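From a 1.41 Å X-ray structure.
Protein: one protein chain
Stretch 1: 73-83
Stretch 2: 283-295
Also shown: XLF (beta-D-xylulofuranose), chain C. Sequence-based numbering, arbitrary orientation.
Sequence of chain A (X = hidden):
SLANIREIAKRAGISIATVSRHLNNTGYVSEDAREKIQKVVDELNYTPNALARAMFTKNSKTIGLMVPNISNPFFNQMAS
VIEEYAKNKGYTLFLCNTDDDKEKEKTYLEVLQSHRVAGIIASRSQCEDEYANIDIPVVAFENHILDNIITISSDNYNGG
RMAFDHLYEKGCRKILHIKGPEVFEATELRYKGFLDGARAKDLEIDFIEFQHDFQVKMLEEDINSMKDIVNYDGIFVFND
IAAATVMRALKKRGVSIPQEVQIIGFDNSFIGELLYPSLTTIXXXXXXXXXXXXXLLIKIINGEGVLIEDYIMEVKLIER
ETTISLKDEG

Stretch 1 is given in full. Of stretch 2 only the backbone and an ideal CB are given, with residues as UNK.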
# COMPACT_ATOMS: atom_id res chain seq x y z
N PRO A 73 1.25 0.23 -4.40
CA PRO A 73 0.86 1.63 -4.24
C PRO A 73 -0.09 2.12 -5.30
O PRO A 73 -0.99 2.89 -5.01
CB PRO A 73 2.21 2.37 -4.35
CG PRO A 73 3.14 1.42 -3.66
CD PRO A 73 2.70 0.05 -4.20
N PHE A 74 0.09 1.68 -6.54
CA PHE A 74 -0.79 2.20 -7.60
C PHE A 74 -2.25 1.83 -7.28
O PHE A 74 -3.17 2.64 -7.45
CB PHE A 74 -0.41 1.58 -8.96
CG PHE A 74 -1.37 1.98 -10.07
CD1 PHE A 74 -1.26 3.23 -10.65
CD2 PHE A 74 -2.39 1.13 -10.44
CE1 PHE A 74 -2.18 3.63 -11.65
CE2 PHE A 74 -3.32 1.49 -11.43
CZ PHE A 74 -3.20 2.76 -12.02
N PHE A 75 -2.48 0.61 -6.82
CA PHE A 75 -3.87 0.24 -6.57
C PHE A 75 -4.44 0.88 -5.31
O PHE A 75 -5.66 1.12 -5.24
CB PHE A 75 -4.06 -1.28 -6.53
CG PHE A 75 -3.96 -1.90 -7.89
CD1 PHE A 75 -4.93 -1.63 -8.85
CD2 PHE A 75 -2.88 -2.70 -8.21
CE1 PHE A 75 -4.81 -2.18 -10.15
CE2 PHE A 75 -2.76 -3.22 -9.50
CZ PHE A 75 -3.73 -2.98 -10.46
N ASN A 76 -3.61 1.14 -4.32
CA ASN A 76 -4.22 1.86 -3.19
C ASN A 76 -4.51 3.31 -3.54
O ASN A 76 -5.50 3.88 -3.09
CB ASN A 76 -3.51 1.65 -1.85
CG ASN A 76 -2.09 2.15 -1.81
OD1 ASN A 76 -1.86 3.36 -1.93
ND2 ASN A 76 -1.12 1.23 -1.47
N GLN A 77 -3.71 3.94 -4.37
CA GLN A 77 -4.04 5.29 -4.79
C GLN A 77 -5.25 5.30 -5.69
O GLN A 77 -6.08 6.12 -5.56
CB GLN A 77 -2.88 5.91 -5.55
CG GLN A 77 -1.65 6.20 -4.68
CD GLN A 77 -0.48 6.71 -5.47
OE1 GLN A 77 0.43 5.99 -5.77
NE2 GLN A 77 -0.50 7.96 -5.77
N MET A 78 -5.33 4.35 -6.60
CA MET A 78 -6.52 4.25 -7.44
C MET A 78 -7.77 4.06 -6.58
O MET A 78 -8.82 4.69 -6.83
CB MET A 78 -6.40 3.07 -8.44
CG MET A 78 -5.61 3.42 -9.67
SD MET A 78 -6.65 4.22 -10.96
CE MET A 78 -7.43 2.70 -11.48
N ALA A 79 -7.69 3.20 -5.57
CA ALA A 79 -8.87 2.96 -4.73
C ALA A 79 -9.26 4.24 -3.98
O ALA A 79 -10.46 4.52 -3.81
CB ALA A 79 -8.57 1.85 -3.73
N SER A 80 -8.26 5.00 -3.52
CA SER A 80 -8.59 6.25 -2.82
C SER A 80 -9.32 7.22 -3.74
O SER A 80 -10.27 7.90 -3.32
CB SER A 80 -7.32 6.93 -2.29
OG SER A 80 -6.72 6.13 -1.25
N VAL A 81 -8.87 7.34 -4.98
CA VAL A 81 -9.45 8.33 -5.88
C VAL A 81 -10.80 7.84 -6.43
O VAL A 81 -11.74 8.61 -6.57
CB VAL A 81 -8.47 8.72 -6.99
CG1 VAL A 81 -9.09 9.75 -7.91
CG2 VAL A 81 -7.16 9.26 -6.36
N ILE A 82 -10.91 6.55 -6.74
CA ILE A 82 -12.23 6.03 -7.12
C ILE A 82 -13.24 6.30 -6.00
O ILE A 82 -14.38 6.65 -6.26
CB ILE A 82 -12.14 4.53 -7.41
CG1 ILE A 82 -11.33 4.30 -8.70
CG2 ILE A 82 -13.52 3.95 -7.59
CD1 ILE A 82 -11.02 2.84 -9.02
N GLU A 83 -12.81 6.13 -4.74
CA GLU A 83 -13.74 6.37 -3.63
C GLU A 83 -14.24 7.82 -3.66
O GLU A 83 -15.43 8.08 -3.44
CB GLU A 83 -13.12 6.02 -2.28
CG GLU A 83 -14.09 6.35 -1.13
CD GLU A 83 -14.21 5.26 -0.09
OE1 GLU A 83 -13.61 4.17 -0.26
OE2 GLU A 83 -14.96 5.49 0.89
N UNK A 283 3.57 8.09 -16.45
CA UNK A 283 2.39 8.41 -15.68
C UNK A 283 1.12 7.73 -16.16
O UNK A 283 0.74 7.90 -17.32
CB UNK A 283 2.18 9.93 -15.69
N UNK A 284 0.44 7.00 -15.26
CA UNK A 284 -0.98 6.68 -15.49
C UNK A 284 -1.85 7.73 -14.82
O UNK A 284 -1.62 8.07 -13.65
CB UNK A 284 -1.33 5.29 -14.96
N UNK A 285 -2.83 8.27 -15.56
CA UNK A 285 -3.57 9.42 -15.03
C UNK A 285 -4.69 8.96 -14.11
O UNK A 285 -5.84 8.78 -14.53
CB UNK A 285 -4.14 10.27 -16.17
N UNK A 286 -4.33 8.72 -12.84
CA UNK A 286 -5.26 8.12 -11.90
C UNK A 286 -6.56 8.91 -11.79
O UNK A 286 -7.66 8.33 -11.73
CB UNK A 286 -4.60 8.00 -10.52
N UNK A 287 -6.47 10.24 -11.75
CA UNK A 287 -7.71 11.02 -11.63
C UNK A 287 -8.63 10.79 -12.83
O UNK A 287 -9.86 10.61 -12.67
CB UNK A 287 -7.39 12.51 -11.50
N UNK A 288 -8.07 10.85 -14.04
CA UNK A 288 -8.90 10.61 -15.23
C UNK A 288 -9.44 9.17 -15.27
O UNK A 288 -10.59 8.94 -15.68
CB UNK A 288 -8.09 10.90 -16.50
N UNK A 289 -8.61 8.20 -14.89
CA UNK A 289 -9.08 6.81 -14.89
C UNK A 289 -10.23 6.64 -13.91
O UNK A 289 -11.25 6.03 -14.24
CB UNK A 289 -7.94 5.85 -14.54
N UNK A 290 -10.07 7.18 -12.70
CA UNK A 290 -11.09 7.01 -11.67
C UNK A 290 -12.37 7.72 -12.06
O UNK A 290 -13.47 7.19 -11.89
CB UNK A 290 -10.59 7.53 -10.32
N UNK A 291 -12.25 8.95 -12.55
CA UNK A 291 -13.40 9.69 -13.02
C UNK A 291 -14.17 8.89 -14.07
O UNK A 291 -15.41 8.75 -14.01
CB UNK A 291 -12.96 11.04 -13.59
N UNK A 292 -13.43 8.35 -15.03
CA UNK A 292 -14.03 7.66 -16.16
C UNK A 292 -14.72 6.37 -15.72
O UNK A 292 -15.83 6.08 -16.13
CB UNK A 292 -12.97 7.36 -17.22
N UNK A 293 -14.05 5.61 -14.86
CA UNK A 293 -14.61 4.35 -14.39
C UNK A 293 -15.94 4.62 -13.70
O UNK A 293 -16.95 3.94 -13.95
CB UNK A 293 -13.64 3.64 -13.44
N UNK A 294 -15.97 5.64 -12.82
CA UNK A 294 -17.20 5.92 -12.10
C UNK A 294 -18.28 6.51 -13.03
O UNK A 294 -19.45 6.13 -12.95
CB UNK A 294 -16.92 6.88 -10.94
N UNK A 295 -17.90 7.42 -13.91
CA UNK A 295 -18.88 7.99 -14.84
C UNK A 295 -19.55 6.90 -15.63
O UNK A 295 -20.77 6.90 -15.78
CB UNK A 295 -18.22 8.99 -15.79
O4 XLF C . -1.42 -4.32 -14.66
C4 XLF C . -0.48 -3.24 -14.61
C5 XLF C . 0.78 -3.76 -13.93
O5 XLF C . 0.81 -3.15 -12.64
C3 XLF C . -0.97 -2.13 -13.70
O3 XLF C . -1.38 -0.98 -14.44
C2 XLF C . 0.25 -1.86 -12.87
O2 XLF C . 1.20 -1.06 -13.60
C1 XLF C . -0.07 -1.23 -11.53
O1 XLF C . 1.13 -1.12 -10.75

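Stretch 1 is a single helix, and the second stretch enters as an extended segment before forming its own helix from 286 onward. The two axes approach to 8.7 Å at an angle of 51°.

Position 283 lies beyond the reach of stretch 1, which sets little constraint there; it is Asn-283.

At 284 the backbone is still extended (phi/psi -92/131), and the ideal CB points toward stretch 1, 3.8 Å from CE1 of Phe-74. The aromatic ring and the sugar beyond it offer two different surfaces. An apolar chain could cover the ring, while a long polar one could cross it and meet the sugar hydroxyls. The residue is Gln-284, and it does the latter: its NE2 lies over one face of the Phe-74 ring, 3.5 Å from CZ, and donates a hydrogen bond to O3 of the xylulofuranose at 3.0 Å. The ring also touches the sugar directly, with CD2 of Phe-74 3.5 Å from its C1.

Position 285 points away, immediately before the helix. Short polar residues are the usual choices at an N-cap, but the phi of -83° is also compatible with proline; Pro-285 occupies it.

The CB of 286 points toward a hollow lined by Phe-74, Gln-77, Met-78 and Val-81, lying 4.3 Å from SD of Met-78. A medium-sized aliphatic chain, such as leucine, isoleucine or valine, would suit it. Ile-286 is the knob in this hole. Its CG1 is 3.7 Å from CE1 of Phe-74, CG2 is 3.8 Å from SD of Met-78, and CD1 reaches CB of Gln-77 at 3.8 Å.

Position 287 points away, yet its CB is 4.8 Å from CG1 of Val-81, so a flexible chain could fold back, whether aliphatic or polar. Glu-287 does so, bringing OE2 to 3.5 Å from CG1 of Val-81, a contact with no polar partner on stretch 1.

Position 288 points away and accepts many residues; it is Ala-288.

At 289 the CB points toward SD of Met-78, 4.1 Å away, favouring an apolar side chain. In Leu-289, CD1 approaches the edge of the Phe-74 ring, 4.4 Å from CZ.

Position 290 is the tightest: CA of 290 lies 4.8 Å from CA of Ile-82. The ideal CB is already 3.6 Å from CG1 of Val-81 and 3.7 Å from CG1 of Ile-82. A small side chain is called for, and glycine would leave the space less well filled. The methyl of Ala-290 makes both contacts without further reach.

Position 291 points away and 292 is out of reach, so many side chains would suit either. They are Tyr-291 and Thr-292, the latter donating from OG1 to O of Ala-288 at 2.8 Å.

Position 293 points toward CD1 of Ile-82, 5.2 Å from the CB, leaving room for a longer aliphatic chain. CD1 of Ile-293 lies 4.2 Å from both CE of Met-78 and CD1 of Ile-82.

Position 294 also points toward stretch 1 and suits an apolar chain; CD1 of Ile-294 meets CG2 of Ile-82 at 3.9 Å.

Position 295 is out of reach, so stretch 1 sets no preference; Glu-295 makes no contact.

Stretch 2, residues 283-295: NQPIEALAYTIIE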
# COMPACT_ATOMS: atom_id res chain seq x y z
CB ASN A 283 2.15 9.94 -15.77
CG ASN A 283 1.04 10.41 -14.86
OD1 ASN A 283 1.21 10.46 -13.64
ND2 ASN A 283 -0.11 10.80 -15.45
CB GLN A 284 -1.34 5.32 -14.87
CG GLN A 284 -0.68 4.14 -15.53
CD GLN A 284 -1.44 2.86 -15.23
OE1 GLN A 284 -2.56 2.69 -15.70
NE2 GLN A 284 -0.82 1.93 -14.49
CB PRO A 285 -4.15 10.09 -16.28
CG PRO A 285 -4.30 8.95 -17.28
CD PRO A 285 -3.12 8.01 -16.99
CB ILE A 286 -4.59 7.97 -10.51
CG1 ILE A 286 -3.50 6.88 -10.61
CG2 ILE A 286 -5.60 7.58 -9.46
CD1 ILE A 286 -2.71 6.61 -9.29
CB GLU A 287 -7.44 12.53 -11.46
CG GLU A 287 -6.80 12.87 -10.12
CD GLU A 287 -7.81 12.99 -9.00
OE1 GLU A 287 -9.00 13.28 -9.28
OE2 GLU A 287 -7.41 12.82 -7.83
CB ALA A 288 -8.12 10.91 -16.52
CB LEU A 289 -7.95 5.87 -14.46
CG LEU A 289 -6.83 5.71 -15.49
CD1 LEU A 289 -5.60 5.10 -14.80
CD2 LEU A 289 -7.30 4.82 -16.66
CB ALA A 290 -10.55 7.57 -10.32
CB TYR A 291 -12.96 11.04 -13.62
CG TYR A 291 -14.06 11.76 -14.38
CD1 TYR A 291 -14.97 12.54 -13.72
CD2 TYR A 291 -14.17 11.64 -15.76
CE1 TYR A 291 -16.00 13.19 -14.41
CE2 TYR A 291 -15.18 12.31 -16.47
CZ TYR A 291 -16.08 13.07 -15.77
OH TYR A 291 -17.09 13.73 -16.45
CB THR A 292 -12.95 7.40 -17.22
OG1 THR A 292 -12.48 8.68 -17.67
CG2 THR A 292 -13.50 6.60 -18.42
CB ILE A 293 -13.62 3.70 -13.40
CG1 ILE A 293 -12.39 3.17 -14.14
CG2 ILE A 293 -14.30 2.65 -12.55
CD1 ILE A 293 -11.21 2.76 -13.21
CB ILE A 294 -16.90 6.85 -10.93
CG1 ILE A 294 -16.14 6.06 -9.86
CG2 ILE A 294 -18.20 7.45 -10.37
CD1 ILE A 294 -16.92 4.91 -9.24
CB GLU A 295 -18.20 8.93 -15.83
CG GLU A 295 -17.92 10.33 -15.31
CD GLU A 295 -19.16 11.06 -14.83
OE1 GLU A 295 -20.12 11.26 -15.62
OE2 GLU A 295 -19.16 11.45 -13.66
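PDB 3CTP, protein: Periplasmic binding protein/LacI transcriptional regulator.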